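AxyAgu115A (Amphibacillus xylanus NBRC 15112, PDB 6NPS) is a family GH115 alpha-glucuronidase that probably hydrolyses glucuronic acid side groups from arabinoglucuronoxylan. Local coordinates at residues A[44-49]-A[145-150]; A[305-310]-A[351-356]; A[500-505]-A[553-558]; A[524-529]-A[583-588]; A[882-887]-A[928-933]. The protein carries 3 engineered substitutions. One frame throughout, in Å; residues are numbered along the deposited sequence.

From the N terminus, contact 1 closes first: the end of helix 30-47 meets the loop before strand 152-155, with 95 residues in between. Contact 2 follows within the TIM barrel and joins the loops that leave the neighbouring strands 298-300 and 348-351. Contacts 3 and 4 then cross along the chain: helix 500-519 pairs with helix 537-558, while the loop linking those two helices reaches on to helix 564-596, the nearest atoms of the two contacts lying about 9 Å apart. Contact 5 comes last, pairing strands 879-884 and 926-934 in the C-terminal domain. None nests in another, and contacts 1 and 5 stand on opposite sides of the chain's centre.

Contact 1 of 5, residues A[44-49]-A[145-150]; sequences ELVFGY and VLPARK
Helix 30-47 ends against the irregular chain 145-150, and the straightest bond joins main chains: Lys150 N donates to Val46 O over 2.9 Å at 167°, from above the carbonyl plane. Gly48 leaves the helix with positive phi, its N still bonded to Glu44 O. That backbone shape calls for glycine, and a side chain here would also collide with Arg149, whose guanidinium carries Gly48 CA on one face. This is a glycine-terminated helix C-terminus whose last carbonyls are taken up by a distant loop. Arg149, bent at chi2 and chi3, curls back to them, NE bonding weakly to Val46 O (3.1 Å) and NH2 weakly to Phe47 O (3.2 Å); Gln9 also donates to Phe47 O. Water links Leu45 O to Pro147 O. On the apolar side, Pro147 CG sits 3.8 Å from Leu45 CB and 3.9 Å from Val46 CG2. Lys150 runs alongside Val46, Lys150 CD 3.5 Å from Val46 CG1. Val46 CG1 also lies over one face of the Phe47 ring, near the rim. The ring touches Leu12 as well, and Phe47 CE1 lies 4.0 Å from Lys150 CB. An alanine in place of Phe47 would probably loosen the packing on Leu12 and uncover Val46 CG1 and Lys150 CB.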
# COMPACT_ATOMS: atom_id res chain seq x y z
N GLU A 44 52.29 17.46 28.63
CA GLU A 44 52.93 17.82 27.36
C GLU A 44 51.93 18.38 26.35
O GLU A 44 52.26 19.27 25.56
CB GLU A 44 53.64 16.60 26.77
CG GLU A 44 54.32 16.86 25.44
CD GLU A 44 54.89 15.58 24.82
OE1 GLU A 44 55.35 15.63 23.66
OE2 GLU A 44 54.88 14.52 25.50
N LEU A 45 50.70 17.87 26.34
CA LEU A 45 49.75 18.38 25.35
C LEU A 45 49.31 19.79 25.69
O LEU A 45 49.01 20.58 24.78
CB LEU A 45 48.52 17.48 25.28
CG LEU A 45 48.74 16.07 24.75
CD1 LEU A 45 47.42 15.31 24.88
CD2 LEU A 45 49.20 16.11 23.30
N VAL A 46 49.22 20.11 26.98
CA VAL A 46 48.78 21.43 27.41
C VAL A 46 49.89 22.46 27.23
O VAL A 46 49.66 23.57 26.72
CB VAL A 46 48.31 21.36 28.88
CG1 VAL A 46 48.05 22.76 29.43
CG2 VAL A 46 47.08 20.48 29.01
N PHE A 47 51.11 22.13 27.69
CA PHE A 47 52.20 23.10 27.69
C PHE A 47 53.14 23.02 26.49
O PHE A 47 53.87 23.99 26.22
CB PHE A 47 53.01 22.98 29.01
CG PHE A 47 52.21 23.34 30.23
CD1 PHE A 47 52.07 24.66 30.61
CD2 PHE A 47 51.55 22.37 30.96
CE1 PHE A 47 51.30 25.01 31.74
CE2 PHE A 47 50.80 22.69 32.08
CZ PHE A 47 50.67 24.03 32.47
N GLY A 48 53.14 21.92 25.75
CA GLY A 48 54.00 21.80 24.59
C GLY A 48 55.39 21.25 24.85
O GLY A 48 56.21 21.24 23.93
N TYR A 49 55.69 20.81 26.07
CA TYR A 49 57.02 20.29 26.38
C TYR A 49 56.88 19.09 27.30
O TYR A 49 55.97 19.03 28.13
CB TYR A 49 57.92 21.38 27.01
CG TYR A 49 58.18 22.58 26.11
CD1 TYR A 49 59.17 22.54 25.13
CD2 TYR A 49 57.45 23.75 26.24
CE1 TYR A 49 59.42 23.65 24.30
CE2 TYR A 49 57.68 24.86 25.42
CZ TYR A 49 58.66 24.80 24.44
OH TYR A 49 58.90 25.90 23.63
N VAL A 145 40.36 14.49 21.53
CA VAL A 145 40.02 15.84 21.97
C VAL A 145 41.29 16.48 22.51
O VAL A 145 41.71 16.21 23.63
CB VAL A 145 38.90 15.82 23.01
CG1 VAL A 145 38.56 17.26 23.47
CG2 VAL A 145 37.68 15.11 22.42
N LEU A 146 41.91 17.37 21.73
CA LEU A 146 43.14 18.05 22.18
C LEU A 146 42.82 19.16 23.18
O LEU A 146 41.93 19.97 22.94
CB LEU A 146 43.88 18.64 20.99
CG LEU A 146 44.48 17.61 20.04
CD1 LEU A 146 45.05 18.32 18.82
CD2 LEU A 146 45.53 16.77 20.74
N PRO A 147 43.55 19.25 24.29
CA PRO A 147 43.25 20.32 25.25
C PRO A 147 43.74 21.68 24.76
O PRO A 147 44.68 21.78 23.96
CB PRO A 147 44.00 19.87 26.51
CG PRO A 147 45.09 19.03 26.04
CD PRO A 147 44.59 18.34 24.78
N ALA A 148 43.09 22.73 25.25
CA ALA A 148 43.60 24.07 24.99
C ALA A 148 45.02 24.23 25.54
O ALA A 148 45.34 23.74 26.62
CB ALA A 148 42.68 25.12 25.62
N ARG A 149 45.88 24.86 24.74
CA ARG A 149 47.26 25.15 25.16
C ARG A 149 47.29 26.19 26.29
O ARG A 149 46.47 27.11 26.33
CB ARG A 149 48.07 25.63 23.95
CG ARG A 149 48.23 24.55 22.89
CD ARG A 149 49.21 23.44 23.38
NE ARG A 149 50.48 24.04 23.74
CZ ARG A 149 51.51 24.18 22.91
NH1 ARG A 149 51.43 23.72 21.67
NH2 ARG A 149 52.62 24.77 23.33
N LYS A 150 48.25 26.02 27.21
CA LYS A 150 48.48 26.93 28.33
C LYS A 150 49.95 27.30 28.39
O LYS A 150 50.83 26.48 28.13
CB LYS A 150 48.14 26.30 29.70
CG LYS A 150 46.69 26.20 30.14
CD LYS A 150 46.67 25.35 31.40
CE LYS A 150 45.49 25.61 32.28
NZ LYS A 150 44.24 25.51 31.49
O HOH W 1 47.00 20.04 22.98
O HOH W 2 51.48 26.08 25.29

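Contact 2 of 5, residues A[305-310]-A[351-356]; sequences EADTKI and ALYKEV
The Tyr353 ring carries Lys354 CG above one face, 3.9 Å from the plane and toward the rim, and meets Asp307 OD1 at its edge, in plane, 3.3 Å from CE2. The Asp307 carboxylate is turned 38° from the ring, and its CG, anti to the backbone N (chi1 -168°), carries the group across to it. His246 stacks on the same tyrosine. Tyr353 OH bonds to Asn386 and to a glycerol. Arg303 forms salt bridges with both Asp307 OD1 and Glu355 OE2, drawing the two acids to one cation. Glu355, its CG in the crowded position and its chain bent at chi2, brings OE2 to 3.9 Å from Lys309 CA. A water completes the link, donating to Glu355 OE2 (2.6 Å) and accepting from Ile310 N (3.0 Å). The two segments follow the adjacent parallel strands 298-300 and 348-351, so the contact lies at the C-terminal ends of TIM-barrel strands, the end where such enzymes place their active sites; the glycerol, probably from the crystallisation liquor, is consistent with a pocket there.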
# COMPACT_ATOMS: atom_id res chain seq x y z
N GLU A 305 24.04 -20.65 25.69
CA GLU A 305 25.15 -20.04 24.97
C GLU A 305 24.65 -19.04 23.93
O GLU A 305 23.65 -19.27 23.25
CB GLU A 305 25.99 -21.11 24.29
CG GLU A 305 26.81 -21.92 25.25
CD GLU A 305 27.68 -22.93 24.54
OE1 GLU A 305 27.21 -23.52 23.55
OE2 GLU A 305 28.84 -23.10 24.97
N ALA A 306 25.39 -17.93 23.81
CA ALA A 306 25.06 -16.83 22.90
C ALA A 306 23.65 -16.30 23.18
O ALA A 306 22.80 -16.23 22.29
CB ALA A 306 25.21 -17.27 21.44
N ASP A 307 23.42 -15.91 24.44
CA ASP A 307 22.19 -15.24 24.88
C ASP A 307 20.94 -16.02 24.45
O ASP A 307 20.07 -15.52 23.74
CB ASP A 307 22.14 -13.79 24.38
CG ASP A 307 21.03 -12.97 25.05
OD1 ASP A 307 20.89 -13.04 26.28
OD2 ASP A 307 20.30 -12.23 24.34
N THR A 308 20.88 -17.28 24.89
CA THR A 308 19.70 -18.12 24.73
C THR A 308 19.20 -18.54 26.12
O THR A 308 19.82 -18.25 27.14
CB THR A 308 19.98 -19.36 23.85
OG1 THR A 308 21.09 -20.11 24.36
CG2 THR A 308 20.27 -18.96 22.39
N LYS A 309 18.05 -19.20 26.13
CA LYS A 309 17.56 -19.88 27.33
C LYS A 309 18.35 -21.17 27.56
O LYS A 309 18.68 -21.89 26.61
CB LYS A 309 16.07 -20.20 27.19
CG LYS A 309 15.28 -19.13 26.43
CD LYS A 309 13.93 -18.88 27.09
CE LYS A 309 13.20 -20.20 27.38
NZ LYS A 309 11.71 -20.06 27.50
N ILE A 310 18.63 -21.47 28.84
CA ILE A 310 19.34 -22.70 29.18
C ILE A 310 18.49 -23.93 28.87
O ILE A 310 19.01 -24.97 28.45
CB ILE A 310 19.82 -22.69 30.65
CG1 ILE A 310 20.88 -23.77 30.88
CG2 ILE A 310 18.66 -22.88 31.65
CD1 ILE A 310 22.23 -23.30 30.52
N ALA A 351 22.68 -12.57 37.54
CA ALA A 351 21.91 -11.72 36.65
C ALA A 351 20.45 -12.18 36.65
O ALA A 351 20.17 -13.35 36.35
CB ALA A 351 22.49 -11.78 35.25
N LEU A 352 19.53 -11.29 37.00
CA LEU A 352 18.11 -11.56 36.76
C LEU A 352 17.70 -11.05 35.38
O LEU A 352 16.80 -10.24 35.23
CB LEU A 352 17.26 -10.94 37.86
CG LEU A 352 17.75 -11.31 39.24
CD1 LEU A 352 16.81 -10.76 40.29
CD2 LEU A 352 17.92 -12.82 39.38
N TYR A 353 18.41 -11.54 34.35
CA TYR A 353 18.28 -11.03 32.98
C TYR A 353 17.23 -11.83 32.21
O TYR A 353 17.28 -13.06 32.19
CB TYR A 353 19.62 -11.09 32.23
CG TYR A 353 19.61 -10.51 30.81
CD1 TYR A 353 19.34 -9.14 30.59
CD2 TYR A 353 19.85 -11.31 29.70
CE1 TYR A 353 19.32 -8.61 29.31
CE2 TYR A 353 19.84 -10.79 28.41
CZ TYR A 353 19.57 -9.43 28.21
OH TYR A 353 19.55 -8.88 26.94
N LYS A 354 16.30 -11.10 31.55
CA LYS A 354 15.21 -11.63 30.73
C LYS A 354 14.41 -12.71 31.46
O LYS A 354 13.81 -12.45 32.51
CB LYS A 354 15.73 -12.17 29.40
CG LYS A 354 15.87 -11.11 28.31
CD LYS A 354 16.88 -11.56 27.27
CE LYS A 354 16.66 -10.86 25.95
NZ LYS A 354 15.56 -11.50 25.19
N GLU A 355 14.44 -13.94 30.93
CA GLU A 355 13.63 -15.01 31.50
C GLU A 355 14.02 -15.36 32.93
O GLU A 355 13.26 -16.06 33.60
CB GLU A 355 13.72 -16.27 30.60
CG GLU A 355 14.99 -17.11 30.81
CD GLU A 355 16.18 -16.64 29.95
OE1 GLU A 355 16.00 -15.74 29.08
OE2 GLU A 355 17.30 -17.16 30.16
N VAL A 356 15.19 -14.90 33.40
CA VAL A 356 15.65 -15.30 34.74
C VAL A 356 14.86 -14.57 35.84
O VAL A 356 14.65 -15.13 36.93
CB VAL A 356 17.17 -15.06 34.89
CG1 VAL A 356 17.66 -15.64 36.24
CG2 VAL A 356 17.95 -15.68 33.72
O HOH W 3 17.56 -19.65 30.98

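Contact 3 of 5, residues A[500-505]-A[553-558]; sequences LEQKDK and EELYQE
Lys505 NZ has three partners: Glu554 OE1 at 2.8 Å, met nearly along its C-O axis in a salt bridge, a water at 2.7 Å, and Glu501 OE1, weakly, at 3.5 Å. The three residues form a salt-bridge network across two packed helices of the all-helical region after the barrel strands; the axes of segments 500-505 and 553-558 approach to 10.9 Å, their N-to-C directions 134° apart. Lys505 reaches over with an extended chain, crossing Glu554 at about a right angle; two carboxylates around one ammonium would probably keep it protonated. A second polar pair lies at the C-terminal end of helix 537-558: Gln502 NE2 donates to Glu558 OE2 over 2.9 Å at 162°. The acceptor lies in the amide plane of Gln502, yet the amide approaches from above the carboxylate plane, the two flat groups being 34° apart. Gln502 OE1 takes Asn499 N, so both ends of this amide are engaged. Beneath these polar groups Leu555 spreads its branches, CD2 3.9 Å from Gln502 CB and CD1 4.1 Å from Lys505 CB; Val506, Leu509 and Tyr567 also touch it. The water on Lys505 NZ donates a weak bond of 3.4 Å to Glu558 OE2.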
# COMPACT_ATOMS: atom_id res chain seq x y z
N LEU A 500 31.16 31.31 23.04
CA LEU A 500 29.92 31.06 23.76
C LEU A 500 28.76 30.75 22.81
O LEU A 500 27.99 29.80 23.03
CB LEU A 500 29.60 32.26 24.65
CG LEU A 500 28.36 32.05 25.49
CD1 LEU A 500 28.63 32.54 26.90
CD2 LEU A 500 27.16 32.77 24.83
N GLU A 501 28.60 31.56 21.75
CA GLU A 501 27.50 31.36 20.82
C GLU A 501 27.64 30.03 20.07
O GLU A 501 26.64 29.35 19.80
CB GLU A 501 27.43 32.54 19.83
CG GLU A 501 26.77 32.22 18.50
CD GLU A 501 26.89 33.35 17.48
OE1 GLU A 501 26.27 33.24 16.38
OE2 GLU A 501 27.60 34.33 17.76
N GLN A 502 28.87 29.65 19.72
CA GLN A 502 29.09 28.36 19.06
C GLN A 502 28.78 27.19 20.00
O GLN A 502 28.22 26.17 19.57
CB GLN A 502 30.51 28.27 18.53
CG GLN A 502 30.77 29.29 17.42
CD GLN A 502 32.21 29.36 17.03
OE1 GLN A 502 33.10 29.49 17.88
NE2 GLN A 502 32.48 29.23 15.72
N LYS A 503 29.15 27.32 21.27
CA LYS A 503 28.84 26.26 22.23
C LYS A 503 27.35 26.12 22.44
O LYS A 503 26.86 25.01 22.66
CB LYS A 503 29.56 26.49 23.55
CG LYS A 503 31.01 26.14 23.44
CD LYS A 503 31.80 26.32 24.72
CE LYS A 503 31.90 27.80 25.06
NZ LYS A 503 33.05 28.06 25.99
N ASP A 504 26.58 27.21 22.34
CA ASP A 504 25.15 27.00 22.47
C ASP A 504 24.58 26.36 21.22
O ASP A 504 23.55 25.68 21.28
CB ASP A 504 24.38 28.27 22.79
CG ASP A 504 22.95 27.98 23.29
OD1 ASP A 504 22.76 27.75 24.51
OD2 ASP A 504 22.02 27.94 22.46
N LYS A 505 25.22 26.55 20.07
CA LYS A 505 24.78 25.83 18.89
C LYS A 505 25.08 24.34 19.04
O LYS A 505 24.24 23.50 18.68
CB LYS A 505 25.44 26.42 17.65
CG LYS A 505 24.85 27.80 17.27
CD LYS A 505 25.60 28.43 16.10
CE LYS A 505 24.96 29.78 15.77
NZ LYS A 505 25.61 30.36 14.58
N GLU A 553 26.46 22.30 9.79
CA GLU A 553 27.34 22.71 8.71
C GLU A 553 28.05 24.04 8.99
O GLU A 553 29.18 24.24 8.52
CB GLU A 553 26.57 22.78 7.38
CG GLU A 553 26.19 21.38 6.87
CD GLU A 553 27.25 20.74 5.97
OE1 GLU A 553 28.47 21.00 6.14
OE2 GLU A 553 26.87 19.94 5.08
N GLU A 554 27.44 24.95 9.75
CA GLU A 554 28.15 26.16 10.12
C GLU A 554 29.37 25.82 10.95
O GLU A 554 30.48 26.31 10.69
CB GLU A 554 27.25 27.11 10.92
CG GLU A 554 26.09 27.70 10.16
CD GLU A 554 25.17 28.51 11.08
OE1 GLU A 554 25.66 29.04 12.11
OE2 GLU A 554 23.96 28.61 10.78
N LEU A 555 29.20 24.97 11.97
CA LEU A 555 30.34 24.67 12.84
C LEU A 555 31.38 23.80 12.13
O LEU A 555 32.57 23.89 12.44
CB LEU A 555 29.87 23.99 14.13
CG LEU A 555 28.88 24.83 14.95
CD1 LEU A 555 28.39 24.07 16.16
CD2 LEU A 555 29.52 26.14 15.38
N TYR A 556 30.94 22.93 11.21
CA TYR A 556 31.86 22.15 10.38
C TYR A 556 32.84 23.06 9.65
O TYR A 556 34.04 22.77 9.58
CB TYR A 556 31.01 21.33 9.38
CG TYR A 556 31.72 20.37 8.46
CD1 TYR A 556 32.26 20.81 7.26
CD2 TYR A 556 31.78 19.00 8.73
CE1 TYR A 556 32.88 19.93 6.38
CE2 TYR A 556 32.40 18.10 7.86
CZ TYR A 556 32.95 18.57 6.70
OH TYR A 556 33.58 17.71 5.83
N GLN A 557 32.35 24.19 9.14
CA GLN A 557 33.23 25.12 8.45
C GLN A 557 33.99 26.03 9.40
O GLN A 557 35.07 26.53 9.04
CB GLN A 557 32.50 25.98 7.45
CG GLN A 557 33.54 26.27 6.40
CD GLN A 557 33.11 27.30 5.39
OE1 GLN A 557 33.22 28.51 5.63
NE2 GLN A 557 32.56 26.83 4.28
N GLU A 558 33.46 26.30 10.59
CA GLU A 558 34.15 27.23 11.51
C GLU A 558 35.21 26.55 12.38
O GLU A 558 36.21 27.20 12.71
CB GLU A 558 33.13 27.94 12.40
CG GLU A 558 32.32 28.96 11.60
CD GLU A 558 30.96 29.26 12.23
OE1 GLU A 558 30.10 29.84 11.52
OE2 GLU A 558 30.76 28.94 13.42
O HOH W 4 28.22 30.32 15.27

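Contact 4 of 5, residues A[524-529]-A[583-588]; sequences AMNVDV and KMWLLN
The loop between helices 500-519 and 537-558 makes a type II turn from Asn526 to Val529 beside helix 564-596, with Val527 CA 5.3 Å from Trp585 CA. Trp585 points toward the loop and lays one indole face under the main chain: Asn526 CA makes a CH-pi contact 3.8 Å from the centroid of the five-membered ring, 23° off its normal, and Met525 O lies over the same face near the rim. Met584 CE covers the opposite face, so the indole is sandwiched. Met525, bent at chi2, slides past the ring with CG 3.8 Å from Trp585 CD1, and its CE ends 3.8 Å from Leu586 CD2. Asn526 brings its amide to the rim of the benzo ring, OD1 3.3 Å from Trp585 CZ3 with planes 33° apart. That same OD1 accepts Val527 N on a lone pair at 2.6 Å and 160°, which holds the amide's rotation. Val527 CB abuts Asn588 OD1, while Asn588 ND2 bonds to Val654 O. The indole NE1 donates weakly to a water that in turn donates to Met525 O. Direct contact here is therefore dispersion and CH-pi packing, which fits loop to helix by shape, with water carrying the polar link.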
# COMPACT_ATOMS: atom_id res chain seq x y z
N ALA A 524 14.63 1.47 13.01
CA ALA A 524 13.18 1.37 13.05
C ALA A 524 12.48 2.53 12.34
O ALA A 524 11.26 2.53 12.27
CB ALA A 524 12.70 1.33 14.51
N MET A 525 13.20 3.57 11.95
CA MET A 525 12.56 4.68 11.25
C MET A 525 12.21 4.23 9.83
O MET A 525 12.89 3.39 9.23
CB MET A 525 13.49 5.89 11.27
CG MET A 525 12.90 7.25 10.77
SD MET A 525 11.21 7.68 11.29
CE MET A 525 10.98 9.13 10.27
N ASN A 526 11.06 4.68 9.34
CA ASN A 526 10.60 4.19 8.05
C ASN A 526 9.52 5.12 7.54
O ASN A 526 9.21 6.14 8.14
CB ASN A 526 10.06 2.76 8.14
CG ASN A 526 10.31 1.97 6.86
OD1 ASN A 526 9.78 2.32 5.78
ND2 ASN A 526 11.15 0.94 6.95
N VAL A 527 8.94 4.75 6.41
CA VAL A 527 7.93 5.60 5.81
C VAL A 527 6.62 5.45 6.57
O VAL A 527 6.28 4.37 7.07
CB VAL A 527 7.80 5.24 4.32
CG1 VAL A 527 7.15 3.89 4.18
CG2 VAL A 527 7.01 6.31 3.62
N ASP A 528 5.90 6.57 6.75
CA ASP A 528 4.59 6.56 7.39
C ASP A 528 4.64 6.22 8.87
O ASP A 528 3.62 5.88 9.46
CB ASP A 528 3.62 5.61 6.66
CG ASP A 528 3.31 6.06 5.23
OD1 ASP A 528 3.31 7.29 4.97
OD2 ASP A 528 3.06 5.19 4.36
N VAL A 529 5.80 6.29 9.52
CA VAL A 529 5.79 6.33 10.98
C VAL A 529 5.14 7.62 11.44
O VAL A 529 4.13 7.63 12.15
CB VAL A 529 7.21 6.15 11.53
CG1 VAL A 529 7.27 6.41 13.03
CG2 VAL A 529 7.72 4.68 11.15
N LYS A 583 15.25 12.58 7.97
CA LYS A 583 14.78 13.42 6.88
C LYS A 583 14.45 12.60 5.64
O LYS A 583 13.43 12.83 4.97
CB LYS A 583 15.84 14.45 6.56
CG LYS A 583 15.59 15.33 5.33
CD LYS A 583 16.78 16.30 5.21
CE LYS A 583 16.72 17.18 3.95
NZ LYS A 583 18.10 17.81 3.82
N MET A 584 15.33 11.65 5.31
CA MET A 584 15.12 10.80 4.16
C MET A 584 13.77 10.12 4.21
O MET A 584 13.03 10.10 3.22
CB MET A 584 16.22 9.73 4.09
CG MET A 584 16.03 8.76 2.92
SD MET A 584 17.37 7.51 2.93
CE MET A 584 16.86 6.51 4.32
N TRP A 585 13.44 9.54 5.36
CA TRP A 585 12.18 8.81 5.49
C TRP A 585 10.98 9.74 5.53
O TRP A 585 9.90 9.37 5.05
CB TRP A 585 12.21 7.96 6.75
CG TRP A 585 13.08 6.71 6.59
CD1 TRP A 585 14.21 6.40 7.29
CD2 TRP A 585 12.83 5.62 5.70
NE1 TRP A 585 14.69 5.18 6.89
CE2 TRP A 585 13.86 4.67 5.91
CE3 TRP A 585 11.82 5.35 4.75
CZ2 TRP A 585 13.94 3.47 5.21
CZ3 TRP A 585 11.90 4.16 4.04
CH2 TRP A 585 12.95 3.22 4.28
N LEU A 586 11.10 10.89 6.19
CA LEU A 586 10.02 11.86 6.23
C LEU A 586 9.72 12.39 4.82
O LEU A 586 8.55 12.50 4.45
CB LEU A 586 10.38 13.00 7.17
CG LEU A 586 10.47 12.60 8.64
CD1 LEU A 586 11.10 13.75 9.41
CD2 LEU A 586 9.12 12.30 9.17
N LEU A 587 10.76 12.71 4.04
CA LEU A 587 10.55 13.08 2.63
C LEU A 587 9.94 11.94 1.82
O LEU A 587 9.16 12.18 0.89
CB LEU A 587 11.89 13.52 2.00
CG LEU A 587 12.46 14.82 2.54
CD1 LEU A 587 13.87 14.96 2.04
CD2 LEU A 587 11.61 16.11 2.05
N ASN A 588 10.36 10.69 2.09
CA ASN A 588 9.77 9.56 1.40
C ASN A 588 8.27 9.47 1.69
O ASN A 588 7.47 9.11 0.80
CB ASN A 588 10.52 8.26 1.81
CG ASN A 588 10.08 7.02 1.04
OD1 ASN A 588 10.19 5.90 1.56
ND2 ASN A 588 9.65 7.19 -0.21
O HOH W 5 15.69 3.18 8.87

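Contact 5 of 5, residues A[882-887]-A[928-933]; sequences IQVNEN and NKLRIY
Strands 882-884 and 928-933 run antiparallel, and Gln883 with Arg931 is the hydrogen-bonded pair: Arg931 N donates to Gln883 O (2.7 Å, 174°) and Gln883 N to Arg931 O (2.9 Å), both in the carbonyl planes. The Gln883 side chain, fully extended, is satisfied at both ends. OE1 receives Tyr933 OH nearly along its C=O axis at 3.1 Å, at the ring's edge, and NE2 reaches back to Asn887 O. Arg931 runs alongside it, its guanidinium nearly perpendicular to the amide, with NE in a salt bridge to Glu849. The pairing belongs to the C-terminal domain, assigned to the galactose-binding-like clan of beta-sandwiches: Ile882, Val884 and Leu930 share the face packed on strands 858-866 and 915-923. Just past the strand, Asn885 takes positive phi (56°) in the type II' turn from Val884 to Asn887. Its main-chain N still donates to Lys929 O at 2.8 Å, while side-chain OD1 takes over as acceptor for Lys929 N at 2.8 Å. Asn885 ND2 donates along a lone pair of Asn928 OD1, in that carbonyl's plane (2.8 Å, 176°). Glu924 N also feeds Asn928 OD1. An alanine at Asn885 removes the OD1 and ND2 partners of Lys929 N and Asn928 OD1, and would probably loosen the turn's hold on the strand. The Asn885 carbonyl O is buried here with no partner in the model.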
# COMPACT_ATOMS: atom_id res chain seq x y z
N ILE A 882 -8.03 8.80 38.73
CA ILE A 882 -8.69 9.89 38.01
C ILE A 882 -9.96 10.29 38.73
O ILE A 882 -10.72 9.43 39.21
CB ILE A 882 -9.00 9.57 36.53
CG1 ILE A 882 -10.12 8.55 36.41
CG2 ILE A 882 -7.74 9.10 35.78
CD1 ILE A 882 -10.86 8.61 35.09
N GLN A 883 -10.21 11.59 38.81
CA GLN A 883 -11.45 12.10 39.36
C GLN A 883 -11.96 13.21 38.48
O GLN A 883 -11.24 14.17 38.18
CB GLN A 883 -11.25 12.60 40.77
CG GLN A 883 -12.51 13.14 41.37
CD GLN A 883 -12.29 13.63 42.76
OE1 GLN A 883 -11.15 13.85 43.17
NE2 GLN A 883 -13.36 13.81 43.51
N VAL A 884 -13.22 13.09 38.06
CA VAL A 884 -13.88 14.06 37.21
C VAL A 884 -14.90 14.80 38.06
O VAL A 884 -15.81 14.18 38.62
CB VAL A 884 -14.55 13.39 36.00
CG1 VAL A 884 -15.39 14.40 35.20
CG2 VAL A 884 -13.49 12.75 35.14
N ASN A 885 -14.72 16.11 38.17
CA ASN A 885 -15.63 16.98 38.94
C ASN A 885 -15.71 16.43 40.37
O ASN A 885 -14.66 16.23 41.00
CB ASN A 885 -16.96 17.09 38.20
CG ASN A 885 -16.82 17.73 36.81
OD1 ASN A 885 -16.10 18.71 36.64
ND2 ASN A 885 -17.52 17.16 35.83
N GLU A 886 -16.90 16.16 40.90
CA GLU A 886 -17.01 15.69 42.28
C GLU A 886 -17.34 14.21 42.40
O GLU A 886 -17.63 13.73 43.50
CB GLU A 886 -18.06 16.53 43.03
CG GLU A 886 -17.52 17.89 43.51
CD GLU A 886 -16.11 17.85 44.16
OE1 GLU A 886 -15.48 18.93 44.20
OE2 GLU A 886 -15.63 16.79 44.64
N ASN A 887 -17.26 13.45 41.30
CA ASN A 887 -17.56 12.03 41.36
C ASN A 887 -16.47 11.29 42.15
O ASN A 887 -15.45 11.86 42.56
CB ASN A 887 -17.68 11.47 39.95
CG ASN A 887 -18.62 12.28 39.07
OD1 ASN A 887 -19.54 12.92 39.57
ND2 ASN A 887 -18.37 12.27 37.76
N ASN A 928 -15.43 21.78 33.40
CA ASN A 928 -15.17 20.51 34.08
C ASN A 928 -13.79 20.56 34.73
O ASN A 928 -12.90 21.29 34.29
CB ASN A 928 -15.21 19.29 33.10
CG ASN A 928 -16.62 18.97 32.61
OD1 ASN A 928 -17.32 18.13 33.18
ND2 ASN A 928 -17.03 19.65 31.55
N LYS A 929 -13.62 19.75 35.78
CA LYS A 929 -12.33 19.55 36.44
C LYS A 929 -11.93 18.09 36.32
O LYS A 929 -12.78 17.20 36.46
CB LYS A 929 -12.41 19.89 37.92
CG LYS A 929 -12.22 21.35 38.29
CD LYS A 929 -12.96 21.68 39.60
CE LYS A 929 -12.33 21.05 40.87
NZ LYS A 929 -12.22 19.55 40.94
N LEU A 930 -10.65 17.84 36.05
CA LEU A 930 -10.08 16.49 36.00
C LEU A 930 -8.87 16.44 36.91
O LEU A 930 -7.91 17.20 36.71
CB LEU A 930 -9.69 16.10 34.56
CG LEU A 930 -8.74 14.89 34.47
CD1 LEU A 930 -9.47 13.56 34.78
CD2 LEU A 930 -8.00 14.80 33.09
N ARG A 931 -8.89 15.57 37.92
CA ARG A 931 -7.74 15.36 38.79
C ARG A 931 -7.09 14.04 38.44
O ARG A 931 -7.78 13.02 38.33
CB ARG A 931 -8.15 15.35 40.26
CG ARG A 931 -8.64 16.67 40.75
CD ARG A 931 -9.04 16.67 42.23
NE ARG A 931 -9.38 18.02 42.61
CZ ARG A 931 -9.66 18.42 43.85
NH1 ARG A 931 -9.64 17.54 44.84
NH2 ARG A 931 -9.96 19.69 44.09
N ILE A 932 -5.77 14.05 38.29
CA ILE A 932 -4.99 12.83 38.13
C ILE A 932 -4.13 12.65 39.37
O ILE A 932 -3.33 13.53 39.73
CB ILE A 932 -4.14 12.87 36.86
CG1 ILE A 932 -5.06 13.21 35.67
CG2 ILE A 932 -3.38 11.57 36.68
CD1 ILE A 932 -4.35 13.17 34.38
N TYR A 933 -4.31 11.51 40.04
CA TYR A 933 -3.56 11.18 41.25
C TYR A 933 -2.48 10.16 40.91
O TYR A 933 -2.74 9.19 40.18
CB TYR A 933 -4.46 10.59 42.34
CG TYR A 933 -5.51 11.47 42.93
CD1 TYR A 933 -6.71 11.70 42.27
CD2 TYR A 933 -5.33 12.04 44.19
CE1 TYR A 933 -7.70 12.51 42.85
CE2 TYR A 933 -6.31 12.85 44.77
CZ TYR A 933 -7.49 13.07 44.09
OH TYR A 933 -8.47 13.85 44.66